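Local atomic coordinates of F5/8 type C domain protein (Clostridium perfringens, PDB entry 7JRM), a protein that forms part of the Clostridium perfringens O-glycopeptidase ZmpB, combining a carbohydrate-binding module with accompanying domains, and probably helps the enzyme recognise mucin glycans. Residues Ala94-Ser98 against Gly129-Tyr133; Gln111-Leu115 against Ala216-Asp220; Asp144-Val150 against Lys187-Asp193; Glu12-Met18 against Arg75-Asp81. Numbering follows the deposited sequence.

Contact 1: Ala94-Ser98 against Gly129-Tyr133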
loop_
_atom_site.group_PDB
_atom_site.type_symbol
_atom_site.label_atom_id
_atom_site.label_comp_id
_atom_site.label_asym_id
_atom_site.label_seq_id
_atom_site.Cartn_x
_atom_site.Cartn_y
_atom_site.Cartn_z
ATOM N N ALA A 94 28.805 -29.577 21.524
ATOM C CA ALA A 94 28.305 -28.917 22.722
ATOM C C ALA A 94 28.914 -29.566 23.953
ATOM O O ALA A 94 28.818 -30.784 24.128
ATOM C CB ALA A 94 26.776 -28.982 22.792
ATOM N N THR A 95 29.539 -28.750 24.796
ATOM C CA THR A 95 30.020 -29.177 26.100
ATOM C C THR A 95 29.259 -28.420 27.179
ATOM O O THR A 95 28.754 -27.318 26.945
ATOM C CB THR A 95 31.528 -28.939 26.259
ATOM O OG1 THR A 95 31.788 -27.532 26.322
ATOM C CG2 THR A 95 32.287 -29.539 25.086
ATOM N N ILE A 96 29.171 -29.023 28.359
ATOM C CA ILE A 96 28.405 -28.447 29.459
ATOM C C ILE A 96 28.975 -28.976 30.767
ATOM O O ILE A 96 29.296 -30.163 30.887
ATOM C CB ILE A 96 26.899 -28.761 29.309
ATOM C CG1 ILE A 96 26.103 -28.187 30.481
ATOM C CG2 ILE A 96 26.665 -30.260 29.165
ATOM C CD1 ILE A 96 24.620 -28.052 30.193
ATOM N N GLY A 97 29.116 -28.081 31.749
ATOM C CA GLY A 97 29.735 -28.461 33.006
ATOM C C GLY A 97 28.868 -29.358 33.867
ATOM O O GLY A 97 29.385 -30.185 34.623
ATOM N N SER A 98 27.549 -29.211 33.771
ATOM C CA SER A 98 26.627 -30.005 34.570
ATOM C C SER A 98 25.299 -30.107 33.839
ATOM O O SER A 98 24.815 -29.120 33.279
ATOM C CB SER A 98 26.424 -29.396 35.961
ATOM O OG SER A 98 25.666 -30.257 36.791
ATOM N N GLY A 129 19.568 -23.380 26.777
ATOM C CA GLY A 129 19.864 -23.461 28.188
ATOM C C GLY A 129 21.053 -24.368 28.427
ATOM O O GLY A 129 21.031 -25.544 28.064
ATOM N N THR A 130 22.097 -23.811 29.038
ATOM C CA THR A 130 23.338 -24.543 29.246
ATOM C C THR A 130 23.834 -24.274 30.664
ATOM O O THR A 130 23.117 -23.724 31.504
ATOM C CB THR A 130 24.377 -24.165 28.180
ATOM O OG1 THR A 130 25.487 -25.070 28.249
ATOM C CG2 THR A 130 24.868 -22.735 28.379
ATOM N N HIS A 131 25.080 -24.669 30.924
ATOM C CA HIS A 131 25.653 -24.618 32.262
ATOM C C HIS A 131 27.166 -24.532 32.130
ATOM O O HIS A 131 27.767 -25.319 31.394
ATOM C CB HIS A 131 25.245 -25.860 33.065
ATOM C CG HIS A 131 25.481 -25.745 34.538
ATOM N ND1 HIS A 131 26.734 -25.562 35.080
ATOM C CD2 HIS A 131 24.623 -25.811 35.585
ATOM C CE1 HIS A 131 26.637 -25.509 36.397
ATOM N NE2 HIS A 131 25.367 -25.656 36.728
ATOM N N SER A 132 27.771 -23.573 32.825
ATOM C CA SER A 132 29.222 -23.442 32.802
ATOM C C SER A 132 29.869 -24.667 33.438
ATOM O O SER A 132 29.317 -25.275 34.359
ATOM C CB SER A 132 29.654 -22.172 33.537
ATOM O OG SER A 132 29.914 -22.440 34.903
ATOM N N TYR A 133 31.035 -25.057 32.924
ATOM C CA TYR A 133 31.655 -24.454 31.746
ATOM C C TYR A 133 31.053 -25.065 30.485
ATOM O O TYR A 133 30.817 -26.271 30.430
ATOM C CB TYR A 133 33.173 -24.662 31.779
ATOM C CG TYR A 133 33.927 -24.035 30.628
ATOM C CD1 TYR A 133 34.254 -24.777 29.500
ATOM C CD2 TYR A 133 34.325 -22.706 30.676
ATOM C CE1 TYR A 133 34.948 -24.211 28.447
ATOM C CE2 TYR A 133 35.020 -22.130 29.627
ATOM C CZ TYR A 133 35.328 -22.887 28.516
ATOM O OH TYR A 133 36.018 -22.319 27.470
#

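Contact 2: Gln111-Leu115 against Ala216-Asp220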
loop_
_atom_site.group_PDB
_atom_site.type_symbol
_atom_site.label_atom_id
_atom_site.label_comp_id
_atom_site.label_asym_id
_atom_site.label_seq_id
_atom_site.Cartn_x
_atom_site.Cartn_y
_atom_site.Cartn_z
ATOM N N GLN A 111 11.203 -23.302 31.807
ATOM C CA GLN A 111 11.271 -22.326 30.730
ATOM C C GLN A 111 12.490 -21.426 30.896
ATOM O O GLN A 111 12.973 -21.190 32.007
ATOM C CB GLN A 111 10.001 -21.475 30.693
ATOM C CG GLN A 111 8.754 -22.214 30.239
ATOM C CD GLN A 111 7.496 -21.385 30.410
ATOM O OE1 GLN A 111 7.104 -21.052 31.529
ATOM N NE2 GLN A 111 6.856 -21.041 29.297
ATOM N N ILE A 112 12.991 -20.924 29.770
ATOM C CA ILE A 112 14.105 -19.983 29.797
ATOM C C ILE A 112 13.619 -18.670 30.393
ATOM O O ILE A 112 12.703 -18.031 29.861
ATOM C CB ILE A 112 14.686 -19.781 28.392
ATOM C CG1 ILE A 112 15.394 -21.055 27.929
ATOM C CG2 ILE A 112 15.636 -18.596 28.375
ATOM C CD1 ILE A 112 15.708 -21.076 26.456
ATOM N N ARG A 113 14.224 -18.266 31.507
ATOM C CA ARG A 113 13.781 -17.090 32.243
ATOM C C ARG A 113 14.989 -16.273 32.673
ATOM O O ARG A 113 15.912 -16.803 33.297
ATOM C CB ARG A 113 12.946 -17.489 33.466
ATOM C CG ARG A 113 11.595 -18.094 33.115
ATOM C CD ARG A 113 10.903 -18.678 34.337
ATOM N NE ARG A 113 11.712 -19.696 35.001
ATOM C CZ ARG A 113 11.924 -19.741 36.313
ATOM N NH1 ARG A 113 11.389 -18.823 37.106
ATOM N NH2 ARG A 113 12.673 -20.704 36.832
ATOM N N LEU A 114 14.974 -14.984 32.341
ATOM C CA LEU A 114 16.032 -14.057 32.706
ATOM C C LEU A 114 15.427 -12.865 33.435
ATOM O O LEU A 114 14.205 -12.715 33.525
ATOM C CB LEU A 114 16.819 -13.590 31.474
ATOM C CG LEU A 114 17.590 -14.673 30.717
ATOM C CD1 LEU A 114 18.376 -14.067 29.565
ATOM C CD2 LEU A 114 18.509 -15.433 31.659
ATOM N N LEU A 115 16.299 -12.008 33.956
ATOM C CA LEU A 115 15.889 -10.838 34.721
ATOM C C LEU A 115 15.947 -9.590 33.849
ATOM O O LEU A 115 16.906 -9.385 33.100
ATOM C CB LEU A 115 16.776 -10.657 35.955
ATOM C CG LEU A 115 16.389 -9.540 36.926
ATOM C CD1 LEU A 115 15.149 -9.922 37.718
ATOM C CD2 LEU A 115 17.547 -9.216 37.858
ATOM N N ALA A 216 22.919 -20.930 32.852
ATOM C CA ALA A 216 23.048 -19.821 31.919
ATOM C C ALA A 216 22.192 -20.070 30.687
ATOM O O ALA A 216 22.067 -21.208 30.226
ATOM C CB ALA A 216 24.508 -19.612 31.504
ATOM N N ASP A 217 21.611 -18.997 30.152
ATOM C CA ASP A 217 20.746 -19.070 28.984
ATOM C C ASP A 217 21.284 -18.193 27.864
ATOM O O ASP A 217 21.687 -17.048 28.096
ATOM C CB ASP A 217 19.316 -18.625 29.308
ATOM C CG ASP A 217 18.667 -19.471 30.375
ATOM O OD1 ASP A 217 18.971 -20.679 30.452
ATOM O OD2 ASP A 217 17.839 -18.921 31.128
ATOM N N TRP A 218 21.282 -18.739 26.649
ATOM C CA TRP A 218 21.400 -17.942 25.432
ATOM C C TRP A 218 19.976 -17.703 24.936
ATOM O O TRP A 218 19.455 -18.413 24.076
ATOM C CB TRP A 218 22.264 -18.648 24.389
ATOM C CG TRP A 218 23.651 -18.965 24.859
ATOM C CD1 TRP A 218 24.064 -20.104 25.486
ATOM C CD2 TRP A 218 24.812 -18.134 24.732
ATOM N NE1 TRP A 218 25.409 -20.034 25.759
ATOM C CE2 TRP A 218 25.891 -18.833 25.307
ATOM C CE3 TRP A 218 25.042 -16.866 24.188
ATOM C CZ2 TRP A 218 27.181 -18.306 25.357
ATOM C CZ3 TRP A 218 26.323 -16.346 24.238
ATOM C CH2 TRP A 218 27.376 -17.065 24.817
ATOM N N ALA A 219 19.336 -16.689 25.511
ATOM C CA ALA A 219 17.916 -16.453 25.282
ATOM C C ALA A 219 17.690 -15.766 23.942
ATOM O O ALA A 219 18.341 -14.763 23.629
ATOM C CB ALA A 219 17.329 -15.611 26.413
ATOM N N ASP A 220 16.759 -16.310 23.154
ATOM C CA ASP A 220 16.405 -15.773 21.840
ATOM C C ASP A 220 17.612 -15.712 20.909
ATOM O O ASP A 220 17.664 -14.880 20.000
ATOM C CB ASP A 220 15.751 -14.392 21.961
ATOM C CG ASP A 220 14.633 -14.184 20.957
ATOM O OD1 ASP A 220 13.617 -14.907 21.038
ATOM O OD2 ASP A 220 14.768 -13.294 20.092
#

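Contact 3: Asp144-Val150 against Lys187-Asp193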
loop_
_atom_site.group_PDB
_atom_site.type_symbol
_atom_site.label_atom_id
_atom_site.label_comp_id
_atom_site.label_asym_id
_atom_site.label_seq_id
_atom_site.Cartn_x
_atom_site.Cartn_y
_atom_site.Cartn_z
ATOM N N ASP A 144 24.898 -13.332 8.730
ATOM C CA ASP A 144 25.467 -11.995 8.850
ATOM C C ASP A 144 25.608 -11.530 10.291
ATOM O O ASP A 144 26.664 -11.018 10.674
ATOM C CB ASP A 144 24.610 -10.989 8.068
ATOM C CG ASP A 144 24.519 -11.320 6.592
ATOM O OD1 ASP A 144 25.578 -11.501 5.955
ATOM O OD2 ASP A 144 23.388 -11.396 6.067
ATOM N N ILE A 145 24.568 -11.692 11.105
ATOM C CA ILE A 145 24.522 -11.133 12.450
ATOM C C ILE A 145 24.076 -12.214 13.423
ATOM O O ILE A 145 23.153 -12.983 13.132
ATOM C CB ILE A 145 23.574 -9.914 12.516
ATOM C CG1 ILE A 145 24.209 -8.704 11.827
ATOM C CG2 ILE A 145 23.205 -9.577 13.955
ATOM C CD1 ILE A 145 25.434 -8.173 12.537
ATOM N N PHE A 146 24.737 -12.280 14.576
ATOM C CA PHE A 146 24.308 -13.119 15.685
ATOM C C PHE A 146 23.776 -12.232 16.803
ATOM O O PHE A 146 24.463 -11.308 17.247
ATOM C CB PHE A 146 25.450 -13.992 16.205
ATOM C CG PHE A 146 25.122 -14.710 17.481
ATOM C CD1 PHE A 146 24.170 -15.718 17.497
ATOM C CD2 PHE A 146 25.752 -14.372 18.666
ATOM C CE1 PHE A 146 23.860 -16.379 18.671
ATOM C CE2 PHE A 146 25.447 -15.031 19.843
ATOM C CZ PHE A 146 24.498 -16.035 19.845
ATOM N N ASP A 147 22.557 -12.520 17.255
ATOM C CA ASP A 147 21.872 -11.717 18.257
ATOM C C ASP A 147 21.339 -12.630 19.351
ATOM O O ASP A 147 20.780 -13.693 19.060
ATOM C CB ASP A 147 20.726 -10.918 17.621
ATOM C CG ASP A 147 20.164 -9.857 18.544
ATOM O OD1 ASP A 147 20.743 -9.639 19.629
ATOM O OD2 ASP A 147 19.146 -9.235 18.177
ATOM N N THR A 148 21.508 -12.217 20.606
ATOM C CA THR A 148 21.104 -13.060 21.722
ATOM C C THR A 148 20.979 -12.229 22.992
ATOM O O THR A 148 21.622 -11.186 23.137
ATOM C CB THR A 148 22.101 -14.205 21.950
ATOM O OG1 THR A 148 21.593 -15.096 22.951
ATOM C CG2 THR A 148 23.450 -13.661 22.406
ATOM N N TRP A 149 20.129 -12.705 23.897
ATOM C CA TRP A 149 20.109 -12.265 25.283
ATOM C C TRP A 149 20.841 -13.295 26.134
ATOM O O TRP A 149 20.793 -14.496 25.859
ATOM C CB TRP A 149 18.677 -12.097 25.798
ATOM C CG TRP A 149 17.920 -10.945 25.202
ATOM C CD1 TRP A 149 16.933 -11.012 24.262
ATOM C CD2 TRP A 149 18.072 -9.557 25.524
ATOM N NE1 TRP A 149 16.467 -9.753 23.972
ATOM C CE2 TRP A 149 17.150 -8.841 24.733
ATOM C CE3 TRP A 149 18.901 -8.848 26.399
ATOM C CZ2 TRP A 149 17.034 -7.454 24.791
ATOM C CZ3 TRP A 149 18.784 -7.469 26.456
ATOM C CH2 TRP A 149 17.858 -6.787 25.657
ATOM N N VAL A 150 21.530 -12.818 27.170
ATOM C CA VAL A 150 22.288 -13.694 28.055
ATOM C C VAL A 150 22.020 -13.304 29.501
ATOM O O VAL A 150 21.679 -12.155 29.804
ATOM C CB VAL A 150 23.803 -13.655 27.757
ATOM C CG1 VAL A 150 24.095 -14.260 26.391
ATOM C CG2 VAL A 150 24.331 -12.232 27.847
ATOM N N LYS A 187 19.444 -8.949 32.236
ATOM C CA LYS A 187 19.901 -9.615 31.024
ATOM C C LYS A 187 20.635 -8.641 30.110
ATOM O O LYS A 187 20.281 -7.462 30.012
ATOM C CB LYS A 187 18.716 -10.244 30.288
ATOM C CG LYS A 187 17.699 -9.245 29.757
ATOM C CD LYS A 187 16.560 -9.948 29.034
ATOM C CE LYS A 187 15.754 -8.973 28.186
ATOM N NZ LYS A 187 15.345 -7.764 28.956
ATOM N N LYS A 188 21.673 -9.141 29.447
ATOM C CA LYS A 188 22.490 -8.351 28.540
ATOM C C LYS A 188 22.322 -8.855 27.112
ATOM O O LYS A 188 22.082 -10.043 26.879
ATOM C CB LYS A 188 23.968 -8.403 28.940
ATOM C CG LYS A 188 24.307 -7.604 30.190
ATOM C CD LYS A 188 25.759 -7.811 30.597
ATOM C CE LYS A 188 26.051 -7.187 31.952
ATOM N NZ LYS A 188 25.808 -5.716 31.954
ATOM N N ARG A 189 22.451 -7.938 26.158
ATOM C CA ARG A 189 22.303 -8.252 24.745
ATOM C C ARG A 189 23.668 -8.294 24.072
ATOM O O ARG A 189 24.541 -7.472 24.364
ATOM C CB ARG A 189 21.409 -7.223 24.047
ATOM C CG ARG A 189 21.000 -7.609 22.634
ATOM C CD ARG A 189 19.988 -6.627 22.067
ATOM N NE ARG A 189 19.483 -7.049 20.764
ATOM C CZ ARG A 189 18.886 -6.239 19.895
ATOM N NH1 ARG A 189 18.714 -4.957 20.188
ATOM N NH2 ARG A 189 18.458 -6.711 18.731
ATOM N N LEU A 190 23.845 -9.258 23.171
ATOM C CA LEU A 190 25.074 -9.405 22.401
ATOM C C LEU A 190 24.715 -9.484 20.926
ATOM O O LEU A 190 23.990 -10.394 20.510
ATOM C CB LEU A 190 25.859 -10.648 22.831
ATOM C CG LEU A 190 26.341 -10.697 24.283
ATOM C CD1 LEU A 190 27.045 -12.016 24.570
ATOM C CD2 LEU A 190 27.256 -9.520 24.592
ATOM N N VAL A 191 25.218 -8.535 20.141
ATOM C CA VAL A 191 24.991 -8.482 18.700
ATOM C C VAL A 191 26.357 -8.541 18.031
ATOM O O VAL A 191 27.143 -7.589 18.130
ATOM C CB VAL A 191 24.221 -7.223 18.282
ATOM C CG1 VAL A 191 23.939 -7.247 16.788
ATOM C CG2 VAL A 191 22.924 -7.110 19.070
ATOM N N VAL A 192 26.642 -9.649 17.350
ATOM C CA VAL A 192 27.976 -9.943 16.840
ATOM C C VAL A 192 27.925 -10.052 15.322
ATOM O O VAL A 192 27.047 -10.726 14.769
ATOM C CB VAL A 192 28.544 -11.236 17.454
ATOM C CG1 VAL A 192 29.990 -11.438 17.025
ATOM C CG2 VAL A 192 28.431 -11.195 18.970
ATOM N N ASP A 193 28.872 -9.394 14.657
ATOM C CA ASP A 193 29.058 -9.553 13.221
ATOM C C ASP A 193 29.694 -10.910 12.944
ATOM O O ASP A 193 30.781 -11.205 13.450
ATOM C CB ASP A 193 29.935 -8.422 12.684
ATOM C CG ASP A 193 29.945 -8.348 11.165
ATOM O OD1 ASP A 193 29.535 -9.324 10.504
ATOM O OD2 ASP A 193 30.373 -7.304 10.630
#

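Contact 4: Glu12-Met18 against Arg75-Asp81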
loop_
_atom_site.group_PDB
_atom_site.type_symbol
_atom_site.label_atom_id
_atom_site.label_comp_id
_atom_site.label_asym_id
_atom_site.label_seq_id
_atom_site.Cartn_x
_atom_site.Cartn_y
_atom_site.Cartn_z
ATOM N N GLU A 12 26.652 0.113 22.769
ATOM C CA GLU A 12 26.814 -1.275 22.365
ATOM C C GLU A 12 26.220 -1.500 20.979
ATOM O O GLU A 12 25.448 -0.685 20.468
ATOM C CB GLU A 12 26.158 -2.218 23.380
ATOM C CG GLU A 12 26.727 -2.100 24.784
ATOM C CD GLU A 12 26.186 -3.154 25.729
ATOM O OE1 GLU A 12 25.105 -3.715 25.447
ATOM O OE2 GLU A 12 26.843 -3.421 26.756
ATOM N N ASN A 13 26.595 -2.625 20.377
ATOM C CA ASN A 13 26.104 -2.964 19.049
ATOM C C ASN A 13 24.617 -3.297 19.095
ATOM O O ASN A 13 24.143 -3.982 20.004
ATOM C CB ASN A 13 26.890 -4.143 18.478
ATOM C CG ASN A 13 28.315 -3.771 18.112
ATOM O OD1 ASN A 13 28.616 -2.610 17.839
ATOM N ND2 ASN A 13 29.200 -4.761 18.102
ATOM N N LEU A 14 23.881 -2.807 18.100
ATOM C CA LEU A 14 22.441 -2.992 18.018
ATOM C C LEU A 14 22.073 -3.725 16.735
ATOM O O LEU A 14 22.870 -3.827 15.798
ATOM C CB LEU A 14 21.703 -1.648 18.070
ATOM C CG LEU A 14 21.501 -1.001 19.441
ATOM C CD1 LEU A 14 20.950 0.405 19.275
ATOM C CD2 LEU A 14 20.576 -1.843 20.303
ATOM N N ALA A 15 20.841 -4.230 16.704
ATOM C CA ALA A 15 20.290 -4.894 15.531
ATOM C C ALA A 15 18.808 -4.573 15.431
ATOM O O ALA A 15 18.085 -4.654 16.428
ATOM C CB ALA A 15 20.500 -6.412 15.595
ATOM N N TYR A 16 18.362 -4.207 14.231
ATOM C CA TYR A 16 16.970 -3.870 13.981
ATOM C C TYR A 16 16.447 -4.693 12.813
ATOM O O TYR A 16 17.210 -5.172 11.970
ATOM C CB TYR A 16 16.793 -2.374 13.680
ATOM C CG TYR A 16 16.898 -1.477 14.891
ATOM C CD1 TYR A 16 15.788 -1.209 15.680
ATOM C CD2 TYR A 16 18.106 -0.887 15.239
ATOM C CE1 TYR A 16 15.878 -0.385 16.786
ATOM C CE2 TYR A 16 18.207 -0.061 16.343
ATOM C CZ TYR A 16 17.090 0.186 17.112
ATOM O OH TYR A 16 17.187 1.007 18.211
ATOM N N SER A 17 15.127 -4.856 12.774
ATOM C CA SER A 17 14.473 -5.540 11.672
ATOM C C SER A 17 14.094 -4.528 10.590
ATOM O O SER A 17 14.344 -3.326 10.710
ATOM C CB SER A 17 13.255 -6.316 12.172
ATOM O OG SER A 17 12.082 -5.525 12.115
ATOM N N MET A 18 13.476 -5.020 9.515
ATOM C CA MET A 18 13.188 -4.158 8.373
ATOM C C MET A 18 12.068 -3.167 8.668
ATOM O O MET A 18 12.091 -2.042 8.158
ATOM C CB MET A 18 12.832 -5.006 7.151
ATOM C CG MET A 18 14.003 -5.779 6.565
ATOM S SD MET A 18 15.454 -4.751 6.260
ATOM C CE MET A 18 14.871 -3.727 4.911
ATOM N N ARG A 75 29.869 2.335 17.644
ATOM C CA ARG A 75 29.072 1.117 17.674
ATOM C C ARG A 75 28.415 0.930 16.315
ATOM O O ARG A 75 28.233 1.886 15.554
ATOM C CB ARG A 75 28.018 1.155 18.791
ATOM C CG ARG A 75 27.041 2.319 18.701
ATOM C CD ARG A 75 25.730 1.901 18.048
ATOM N NE ARG A 75 24.661 2.868 18.279
ATOM C CZ ARG A 75 23.797 2.802 19.286
ATOM N NH1 ARG A 75 23.873 1.813 20.165
ATOM N NH2 ARG A 75 22.857 3.728 19.415
ATOM N N THR A 76 28.061 -0.315 16.016
ATOM C CA THR A 76 27.431 -0.664 14.753
ATOM C C THR A 76 25.943 -0.925 14.951
ATOM O O THR A 76 25.510 -1.394 16.005
ATOM C CB THR A 76 28.093 -1.897 14.130
ATOM O OG1 THR A 76 27.946 -3.018 15.012
ATOM C CG2 THR A 76 29.573 -1.639 13.882
ATOM N N ILE A 77 25.161 -0.610 13.920
ATOM C CA ILE A 77 23.717 -0.817 13.923
ATOM C C ILE A 77 23.354 -1.598 12.669
ATOM O O ILE A 77 23.538 -1.103 11.551
ATOM C CB ILE A 77 22.939 0.507 13.982
ATOM C CG1 ILE A 77 23.241 1.248 15.286
ATOM C CG2 ILE A 77 21.445 0.252 13.841
ATOM C CD1 ILE A 77 22.417 2.500 15.484
ATOM N N ALA A 78 22.839 -2.809 12.852
ATOM C CA ALA A 78 22.488 -3.687 11.746
ATOM C C ALA A 78 20.983 -3.674 11.514
ATOM O O ALA A 78 20.196 -3.710 12.464
ATOM C CB ALA A 78 22.962 -5.117 12.014
ATOM N N VAL A 79 20.591 -3.622 10.245
ATOM C CA VAL A 79 19.191 -3.679 9.837
ATOM C C VAL A 79 19.015 -4.962 9.038
ATOM O O VAL A 79 19.477 -5.057 7.893
ATOM C CB VAL A 79 18.778 -2.449 9.015
ATOM C CG1 VAL A 79 17.327 -2.568 8.575
ATOM C CG2 VAL A 79 18.996 -1.176 9.823
ATOM N N THR A 80 18.350 -5.947 9.634
ATOM C CA THR A 80 18.275 -7.294 9.090
ATOM C C THR A 80 16.834 -7.661 8.759
ATOM O O THR A 80 15.891 -6.925 9.061
ATOM C CB THR A 80 18.866 -8.313 10.074
ATOM O OG1 THR A 80 18.075 -8.337 11.269
ATOM C CG2 THR A 80 20.297 -7.935 10.432
ATOM N N ASP A 81 16.673 -8.828 8.132
ATOM C CA ASP A 81 15.357 -9.311 7.730
ATOM C C ASP A 81 15.092 -10.712 8.270
ATOM O O ASP A 81 14.538 -10.866 9.364
ATOM C CB ASP A 81 15.227 -9.302 6.205
ATOM C CG ASP A 81 13.819 -9.626 5.737
ATOM O OD1 ASP A 81 12.872 -9.442 6.530
ATOM O OD2 ASP A 81 13.660 -10.064 4.579
HETATM O O HOH W 1 25.291 -4.245 14.786
#

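Contact 1: Ala94-Ser98 against Gly129-Tyr133
Running almost at right angles (95° between end-to-end directions), Ala94-Ser98 and Gly129-Tyr133 meet at a crossing rather than along a shared edge. One backbone hydrogen bond joins them, from Gly97 N to His131 O (3.1 Å, nearly straight), and Gly97 CA adds a CA-H...O contact to Ser132 O at 3.5 Å. A CB on Gly97 would lie only 2.2 Å from Ser132 O, so the close approach depends on the missing side chain. The peptide bond before Tyr133 is cis. It lies where the chain passes from strand 127-131 to strand 134-139, between the two sheets of the beta-sandwich of this NPCBM-type module; Ser132 OG here hydrogen-bonds the calcium ligand Asp214. Among the side chains, Ile96 CG1 packs 3.6 Å from His131 CB, while Ser98 CB sits squarely over the imidazole of His131 in a CH-pi contact, 3.8 Å from the ring centroid. The same ring is held by its own segment, His131 ND1 donating to Ser132 O at 2.7 Å.

Contact 2: Gln111-Leu115 against Ala216-Asp220
This is a face-to-face packing contact between two beta-strands of different sheets, made almost entirely by side chains. Strand 112-115, half of a hairpin with strand 121-124, lies across strand 215-224 on the outer face of one sheet of the carbohydrate-binding module's beta-sandwich. The two short segments cross at 96°, with axes 7.8 Å apart at closest approach, and no hydrogen bond passes between them. Strand alternation decides which residues take part. Ile112 and Leu114 point their CA-to-CB bonds toward the sheet, and Asp217 and Ala219 answer from it; Arg113 turns away on one side, and Trp218 on the other, where it packs on Phe166, Leu202 and Val204 inside the sandwich. Ala219 is small enough to receive both aliphatic chains: its CB lies 4.0 Å from Ile112 CG2 and 3.7 Å from Leu114 CD1. Beside it stands the carboxylate of Asp217, whose OD2 touches Ile112 CG2 at 3.5 Å and Leu114 CD2 at 3.6 Å; from the main chain, Arg113 O also comes to 3.6 Å from Asp217 OD2. Asp153 brings a second carboxylate close to this oxygen. An acidic group is therefore buried among methyls, near a like charge, so this contact itself gives the Asp217 carboxylate no hydrogen bond, and the hairpin is held to the sheet here by packing.

Contact 3: Asp144-Val150 against Lys187-Asp193
The most distinctive piece of shape here is a three-layer stack on one face of the sheet. The indole of Trp149 leans across to the neighbouring strand and fills the slot between Lys187 and Arg189: Lys187 CE covers one side, 3.5 Å from the six-membered ring's centroid, and Arg189 CB the opposite side at 3.9 Å. Lys187 NZ continues over the ring as a cation-pi partner at 4.3 Å and also bonds Asn116. Arg189 then reaches past the indole to Asp147 in a two-pronged salt bridge, with NH2 2.7 Å from OD2 and NE 3.1 Å from OD1; Arg224 is a second partner of that carboxylate. Further along, Ile145 CG2 nestles against Val191 CG1 at 3.7 Å. Beneath these side chains runs a regular antiparallel pairing (171°), an edge of one sheet of the module's beta-sandwich, with paired hydrogen bonds at Phe146-Val192, Thr148-Leu190 and Val150-Lys188. Phe146, Thr148, Val150, Leu190 and Val192 project from the other face; Val150 meets Phe166, Phe146 and Val192 meet Val168, and Leu190 meets Thr178 of the second sheet. Their relief interlocks: Val150 CG1 lies 4.1 Å from Leu190 CD1, Thr148 CG2 rests 3.9 Å from Leu190 CB, and Val192 CG2 comes up to the edge of the Phe146 ring, 4.2 Å from CD2.

Contact 4: Glu12-Met18 against Arg75-Asp81
Backbone hydrogen bonds carry this contact, the shortest being Tyr16 N to Ala78 O at 2.6 Å and Thr80 N to Tyr16 O at 2.7 Å. Leu14 N to Thr76 O (3.0 Å) and Ala78 N to Leu14 O (3.1 Å) extend the parallel pairing, the strands lying only 18° apart. One step earlier a side chain takes over: Thr76 N donates to Asn13 OD1 at 3.0 Å, while Glu12 O accepts from Arg75 NH1, also at 3.0 Å. Arg75 is steadied further by Tyr61. A water donates to Leu14 O (2.7 Å) and hydrogen-bonds Thr76 OG1 (2.9 Å). Such parallel pairing of an N-terminal strand with the last strand is characteristic of Ig-like folds, and here strand 14-16 forms an edge of the sheet. Outside the backbone, Tyr16 CD2 packs 3.8 Å from Ile77 CG2, Leu14 CD1 covers the Arg75 guanidinium, 3.4 Å from its NH1, and Met18 SD meets Val79 CG1 at 3.7 Å. Ala15 and Ala78 face strand 145-152, their short side chains letting the neighbouring module come close. The main chain thus fixes the register, while Asn13 and Arg75 satisfy the polar groups where regular pairing stops.

Overall arrangement
From the N terminus, contact 4 closes first, joining Glu12-Met18 to Arg75-Asp81 and completing the Ig-like domain before the contacts of the carbohydrate-binding module open. Contact 1 opens at Ala94, and contact 2 at Gln111, before contact 1 closes at Gly129-Tyr133, so these two cross. Contact 3 opens and closes wholly between the segments of contact 2, which ends the series at Ala216-Asp220. Contacts 1, 2 and 3 each reach the same sheet: strand 215-224 lies between 127-131 and 145-152, bonded to them through Ala216 O with Thr130 N and Ala219 N with Trp149 O. Contact 3 meets contact 4 where Arg189 NH2 reaches Ala15 O, tying the two domains together.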